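PDB 5W1I: LbaCas13a (C2c2) from Lachnospiraceae bacterium, which probably acts as the RNA-guided, RNA-cleaving effector nuclease of a type VI CRISPR system, binding a crRNA and cutting single-stranded RNA. Local coordinates for residues I95-G100 against K166-N171; N160-I165 against L203-D208. All coordinates share one frame; numbering follows the deposited sequence.

Contact 1 of 2, residues I95-G100 against K166-N171; sequences INRRNG and KNNIDN
The N168 amide lies against the type II beta turn from R97 to G100, just beyond the end of helix 83-96. CB of N168 lies 3.4 Å from NH2 of R97, and CG of N168 is 3.7 Å from it. At the tip, ND2 of N168 donates to O of R98, 2.8 Å away and nearly straight at 167°; the acceptor lies in the amide plane, whereas the donor sits above the carbonyl plane of R98. ND2 also bonds to the carbonyl of K94, and OD1 of N168 accepts a hydrogen bond from ND2 of its neighbour N167 (2.9 Å), which helps fix the amide's rotation. The R97 guanidinium stacks on this amide, their planes 24° apart, with ND2 over one face near its rim. Beside the turn, ND2 of N167 lies against CB of N99 at 3.3 Å, while CD1 of I169 meets CG1 of I95 in looser apolar contact at 4.3 Å. Replacing N168 by an alanine is likely to leave the K94 and R98 carbonyls without their shared donor, the N167 amide without its acceptor and the R97 guanidinium without its stacking partner. With two carbonyls gripping ND2, one amide clamps helix end to turn without a salt bridge.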
loop_
_atom_site.group_PDB
_atom_site.type_symbol
_atom_site.label_atom_id
_atom_site.label_comp_id
_atom_site.label_asym_id
_atom_site.label_seq_id
_atom_site.Cartn_x
_atom_site.Cartn_y
_atom_site.Cartn_z
ATOM N N ILE B 95 -43.312 -6.494 0.821
ATOM C CA ILE B 95 -43.483 -5.605 1.967
ATOM C C ILE B 95 -43.019 -4.193 1.626
ATOM O O ILE B 95 -43.579 -3.208 2.126
ATOM C CB ILE B 95 -42.740 -6.175 3.192
ATOM C CG1 ILE B 95 -43.398 -7.477 3.654
ATOM C CG2 ILE B 95 -42.693 -5.166 4.335
ATOM C CD1 ILE B 95 -42.743 -8.098 4.873
ATOM N N ASN B 96 -42.017 -4.064 0.758
ATOM C CA ASN B 96 -41.439 -2.772 0.413
ATOM C C ASN B 96 -42.125 -2.086 -0.765
ATOM O O ASN B 96 -41.845 -0.910 -1.018
ATOM C CB ASN B 96 -39.943 -2.931 0.119
ATOM C CG ASN B 96 -39.120 -3.155 1.378
ATOM O OD1 ASN B 96 -39.661 -3.215 2.482
ATOM N ND2 ASN B 96 -37.808 -3.285 1.216
ATOM N N ARG B 97 -43.006 -2.776 -1.490
ATOM C CA ARG B 97 -43.698 -2.164 -2.618
ATOM C C ARG B 97 -44.760 -1.183 -2.123
ATOM O O ARG B 97 -44.908 -0.931 -0.924
ATOM C CB ARG B 97 -44.326 -3.234 -3.511
ATOM C CG ARG B 97 -43.330 -4.003 -4.367
ATOM C CD ARG B 97 -44.019 -4.886 -5.400
ATOM N NE ARG B 97 -44.926 -5.858 -4.797
ATOM C CZ ARG B 97 -46.252 -5.773 -4.838
ATOM N NH1 ARG B 97 -46.833 -4.755 -5.457
ATOM N NH2 ARG B 97 -46.997 -6.708 -4.264
ATOM N N ARG B 98 -45.518 -0.627 -3.066
ATOM C CA ARG B 98 -46.516 0.373 -2.718
ATOM C C ARG B 98 -47.669 -0.272 -1.957
ATOM O O ARG B 98 -47.949 -1.464 -2.103
ATOM C CB ARG B 98 -47.040 1.078 -3.974
ATOM C CG ARG B 98 -47.787 2.373 -3.682
ATOM C CD ARG B 98 -48.329 3.041 -4.939
ATOM N NE ARG B 98 -49.770 2.854 -5.084
ATOM C CZ ARG B 98 -50.340 2.132 -6.043
ATOM N NH1 ARG B 98 -49.591 1.531 -6.958
ATOM N NH2 ARG B 98 -51.660 2.017 -6.092
ATOM N N ASN B 99 -48.333 0.538 -1.130
ATOM C CA ASN B 99 -49.345 0.108 -0.167
ATOM C C ASN B 99 -48.779 -0.825 0.897
ATOM O O ASN B 99 -49.533 -1.340 1.731
ATOM C CB ASN B 99 -50.550 -0.546 -0.856
ATOM C CG ASN B 99 -51.130 0.318 -1.959
ATOM O OD1 ASN B 99 -51.124 1.546 -1.869
ATOM N ND2 ASN B 99 -51.634 -0.320 -3.008
ATOM N N GLY B 100 -47.470 -1.046 0.894
ATOM C CA GLY B 100 -46.795 -1.817 1.917
ATOM C C GLY B 100 -46.322 -0.945 3.058
ATOM O O GLY B 100 -46.939 0.071 3.394
ATOM N N LYS B 166 -49.131 -6.915 5.591
ATOM C CA LYS B 166 -49.918 -7.980 4.984
ATOM C C LYS B 166 -50.639 -7.549 3.714
ATOM O O LYS B 166 -51.274 -8.390 3.068
ATOM C CB LYS B 166 -50.955 -8.497 5.985
ATOM C CG LYS B 166 -50.380 -9.157 7.219
ATOM C CD LYS B 166 -51.459 -9.312 8.275
ATOM C CE LYS B 166 -52.681 -10.028 7.724
ATOM N NZ LYS B 166 -53.845 -9.914 8.646
ATOM N N ASN B 167 -50.554 -6.271 3.337
ATOM C CA ASN B 167 -51.358 -5.779 2.223
ATOM C C ASN B 167 -50.939 -6.398 0.895
ATOM O O ASN B 167 -51.785 -6.607 0.019
ATOM C CB ASN B 167 -51.273 -4.255 2.145
ATOM C CG ASN B 167 -52.250 -3.671 1.145
ATOM O OD1 ASN B 167 -53.397 -3.373 1.483
ATOM N ND2 ASN B 167 -51.804 -3.508 -0.096
ATOM N N ASN B 168 -49.654 -6.694 0.723
ATOM C CA ASN B 168 -49.141 -7.239 -0.526
ATOM C C ASN B 168 -48.748 -8.706 -0.414
ATOM O O ASN B 168 -48.195 -9.258 -1.368
ATOM C CB ASN B 168 -47.942 -6.418 -1.007
ATOM C CG ASN B 168 -48.293 -4.964 -1.258
ATOM O OD1 ASN B 168 -49.460 -4.617 -1.435
ATOM N ND2 ASN B 168 -47.278 -4.106 -1.275
ATOM N N ILE B 169 -49.043 -9.355 0.709
ATOM C CA ILE B 169 -48.601 -10.720 0.978
ATOM C C ILE B 169 -49.809 -11.642 0.902
ATOM O O ILE B 169 -50.786 -11.461 1.638
ATOM C CB ILE B 169 -47.919 -10.832 2.351
ATOM C CG1 ILE B 169 -46.628 -10.011 2.391
ATOM C CG2 ILE B 169 -47.643 -12.291 2.693
ATOM C CD1 ILE B 169 -45.483 -10.630 1.625
ATOM N N ASP B 170 -49.743 -12.628 0.007
ATOM C CA ASP B 170 -50.761 -13.664 -0.091
ATOM C C ASP B 170 -50.274 -15.027 0.382
ATOM O O ASP B 170 -51.057 -15.983 0.379
ATOM C CB ASP B 170 -51.261 -13.783 -1.537
ATOM C CG ASP B 170 -51.886 -12.500 -2.053
ATOM O OD1 ASP B 170 -51.969 -11.520 -1.282
ATOM O OD2 ASP B 170 -52.295 -12.473 -3.233
ATOM N N ASN B 171 -49.013 -15.146 0.785
ATOM C CA ASN B 171 -48.431 -16.424 1.166
ATOM C C ASN B 171 -48.431 -16.597 2.679
ATOM O O ASN B 171 -48.432 -15.623 3.437
ATOM C CB ASN B 171 -47.000 -16.552 0.640
ATOM C CG ASN B 171 -46.827 -15.944 -0.734
ATOM O OD1 ASN B 171 -46.601 -14.742 -0.866
ATOM N ND2 ASN B 171 -46.938 -16.770 -1.767
#

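Contact 2 of 2, residues N160-I165 against L203-D208; sequences NFINRI and LMNAFD
I162 and A206 are the nearest CA pair of 160-165 and 203-208, 5.2 Å apart. The small methyl of A206 permits this approach: CG2 of I162 rests 3.7 Å from CA of A206, and CG1 of I162 lies 3.9 Å from CB of the same alanine. In I162, CG2 is anti to the backbone N while CG1 lies beside it (chi1 -77°), and both branches bear on A206. One turn further along helix 158-166, I165 extends the apolar seam. CD1 of I165 meets CD2 of L203 at 4.0 Å, the two side chains crossing at about a right angle, and CG2 of I165 approaches CZ of F207 obliquely at 4.4 Å. L202 also touches both isoleucines, and I178 of helix 175-185 packs on L203.

The character changes toward N205, which is exposed. CD1 of I162 runs out to ND2 of N205, 3.4 Å away, methyl against amide. ND2 donates instead to OE1 of E158, the first residue of helix 158-166, so a hydrogen bond ties the helices just outside the apolar contact. The exposed side thus ends in a polar amide, whereas I165, L203 and A206 are buried. The C-terminal parts of helices 158-166 and 193-206 pack through this seam, with an alanine at the near point, consistent with the mostly helical, RNA-binding N-terminal part of Cas13a; the contact's nearest atom lies about 17 Å from the bound nucleic acid.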
loop_
_atom_site.group_PDB
_atom_site.type_symbol
_atom_site.label_atom_id
_atom_site.label_comp_id
_atom_site.label_asym_id
_atom_site.label_seq_id
_atom_site.Cartn_x
_atom_site.Cartn_y
_atom_site.Cartn_z
ATOM N N ASN B 160 -51.940 -0.770 12.241
ATOM C CA ASN B 160 -51.679 -0.243 10.905
ATOM C C ASN B 160 -50.401 -0.831 10.316
ATOM O O ASN B 160 -50.339 -1.112 9.113
ATOM C CB ASN B 160 -51.602 1.282 10.943
ATOM C CG ASN B 160 -51.509 1.892 9.558
ATOM O OD1 ASN B 160 -52.079 1.370 8.600
ATOM N ND2 ASN B 160 -50.786 3.000 9.445
ATOM N N PHE B 161 -49.369 -1.014 11.144
ATOM C CA PHE B 161 -48.147 -1.654 10.669
ATOM C C PHE B 161 -48.420 -3.075 10.193
ATOM O O PHE B 161 -47.866 -3.516 9.178
ATOM C CB PHE B 161 -47.087 -1.651 11.773
ATOM C CG PHE B 161 -46.120 -0.502 11.687
ATOM C CD1 PHE B 161 -46.560 0.805 11.820
ATOM C CD2 PHE B 161 -44.769 -0.733 11.482
ATOM C CE1 PHE B 161 -45.669 1.862 11.742
ATOM C CE2 PHE B 161 -43.874 0.319 11.405
ATOM C CZ PHE B 161 -44.325 1.619 11.534
ATOM N N ILE B 162 -49.275 -3.807 10.910
ATOM C CA ILE B 162 -49.620 -5.165 10.503
ATOM C C ILE B 162 -50.391 -5.152 9.188
ATOM O O ILE B 162 -50.133 -5.967 8.292
ATOM C CB ILE B 162 -50.412 -5.866 11.623
ATOM C CG1 ILE B 162 -49.473 -6.303 12.750
ATOM C CG2 ILE B 162 -51.184 -7.057 11.080
ATOM C CD1 ILE B 162 -50.188 -6.893 13.942
ATOM N N ASN B 163 -51.338 -4.222 9.042
ATOM C CA ASN B 163 -52.126 -4.153 7.815
ATOM C C ASN B 163 -51.263 -3.763 6.623
ATOM O O ASN B 163 -51.464 -4.268 5.511
ATOM C CB ASN B 163 -53.282 -3.169 7.989
ATOM C CG ASN B 163 -54.293 -3.634 9.019
ATOM O OD1 ASN B 163 -54.384 -4.822 9.326
ATOM N ND2 ASN B 163 -55.058 -2.694 9.563
ATOM N N ARG B 164 -50.289 -2.872 6.835
ATOM C CA ARG B 164 -49.419 -2.454 5.741
ATOM C C ARG B 164 -48.437 -3.549 5.347
ATOM O O ARG B 164 -48.004 -3.603 4.192
ATOM C CB ARG B 164 -48.659 -1.189 6.138
ATOM C CG ARG B 164 -49.499 0.082 6.163
ATOM C CD ARG B 164 -49.871 0.542 4.765
ATOM N NE ARG B 164 -50.287 1.942 4.759
ATOM C CZ ARG B 164 -50.267 2.728 3.686
ATOM N NH1 ARG B 164 -50.665 3.990 3.779
ATOM N NH2 ARG B 164 -49.837 2.257 2.523
ATOM N N ILE B 165 -48.089 -4.437 6.277
ATOM C CA ILE B 165 -47.158 -5.512 5.952
ATOM C C ILE B 165 -47.873 -6.662 5.246
ATOM O O ILE B 165 -47.297 -7.305 4.360
ATOM C CB ILE B 165 -46.431 -5.976 7.228
ATOM C CG1 ILE B 165 -45.384 -4.937 7.635
ATOM C CG2 ILE B 165 -45.768 -7.334 7.032
ATOM C CD1 ILE B 165 -44.788 -5.169 9.000
ATOM N N LEU B 203 -44.302 -9.366 13.551
ATOM C CA LEU B 203 -44.453 -10.244 12.396
ATOM C C LEU B 203 -45.143 -11.551 12.765
ATOM O O LEU B 203 -45.869 -12.118 11.941
ATOM C CB LEU B 203 -43.089 -10.522 11.766
ATOM C CG LEU B 203 -42.424 -9.345 11.047
ATOM C CD1 LEU B 203 -41.082 -9.759 10.462
ATOM C CD2 LEU B 203 -43.337 -8.798 9.960
ATOM N N MET B 204 -44.928 -12.048 13.986
ATOM C CA MET B 204 -45.651 -13.237 14.427
ATOM C C MET B 204 -47.125 -12.926 14.647
ATOM O O MET B 204 -47.994 -13.752 14.342
ATOM C CB MET B 204 -45.023 -13.798 15.705
ATOM C CG MET B 204 -43.601 -14.320 15.536
ATOM S SD MET B 204 -43.497 -15.853 14.595
ATOM C CE MET B 204 -43.964 -17.049 15.844
ATOM N N ASN B 205 -47.426 -11.736 15.174
ATOM C CA ASN B 205 -48.816 -11.336 15.355
ATOM C C ASN B 205 -49.481 -11.012 14.024
ATOM O O ASN B 205 -50.692 -11.204 13.873
ATOM C CB ASN B 205 -48.899 -10.134 16.297
ATOM C CG ASN B 205 -50.328 -9.727 16.603
ATOM O OD1 ASN B 205 -51.245 -10.548 16.552
ATOM N ND2 ASN B 205 -50.525 -8.453 16.924
ATOM N N ALA B 206 -48.707 -10.523 13.053
ATOM C CA ALA B 206 -49.271 -10.192 11.748
ATOM C C ALA B 206 -49.806 -11.438 11.055
ATOM O O ALA B 206 -50.952 -11.462 10.593
ATOM C CB ALA B 206 -48.219 -9.499 10.882
ATOM N N PHE B 207 -48.987 -12.486 10.972
ATOM C CA PHE B 207 -49.361 -13.714 10.289
ATOM C C PHE B 207 -49.997 -14.740 11.223
ATOM O O PHE B 207 -50.039 -15.928 10.887
ATOM C CB PHE B 207 -48.141 -14.311 9.588
ATOM C CG PHE B 207 -47.527 -13.393 8.569
ATOM C CD1 PHE B 207 -48.019 -13.349 7.274
ATOM C CD2 PHE B 207 -46.469 -12.564 8.907
ATOM C CE1 PHE B 207 -47.460 -12.504 6.335
ATOM C CE2 PHE B 207 -45.907 -11.716 7.972
ATOM C CZ PHE B 207 -46.403 -11.686 6.683
ATOM N N ASP B 208 -50.488 -14.302 12.387
ATOM C CA ASP B 208 -51.288 -15.134 13.289
ATOM C C ASP B 208 -50.541 -16.403 13.701
ATOM O O ASP B 208 -51.070 -17.515 13.635
ATOM C CB ASP B 208 -52.644 -15.469 12.663
ATOM C CG ASP B 208 -53.401 -14.231 12.222
ATOM O OD1 ASP B 208 -53.586 -13.319 13.056
ATOM O OD2 ASP B 208 -53.812 -14.170 11.043
#

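From the N terminus, the chain leaves helix 83-96 through 95-100 and passes through several helices to 160-165. The following 166-171 returns to that first segment, so contact 1 closes a loop with 65 residues between its ends. The chain then continues through helix 175-185 to 203-208, where contact 2 closes a second loop, with 37 residues between its ends. The segments alternate, so the two loops cross rather than nest. Their centres lie 10 Å apart, and they touch directly: CG2 of I169 packs 3.7 Å from CE1 of F207. Together they tie the end of helix 83-96, helix 158-166 with its following loop, and the end of helix 193-206.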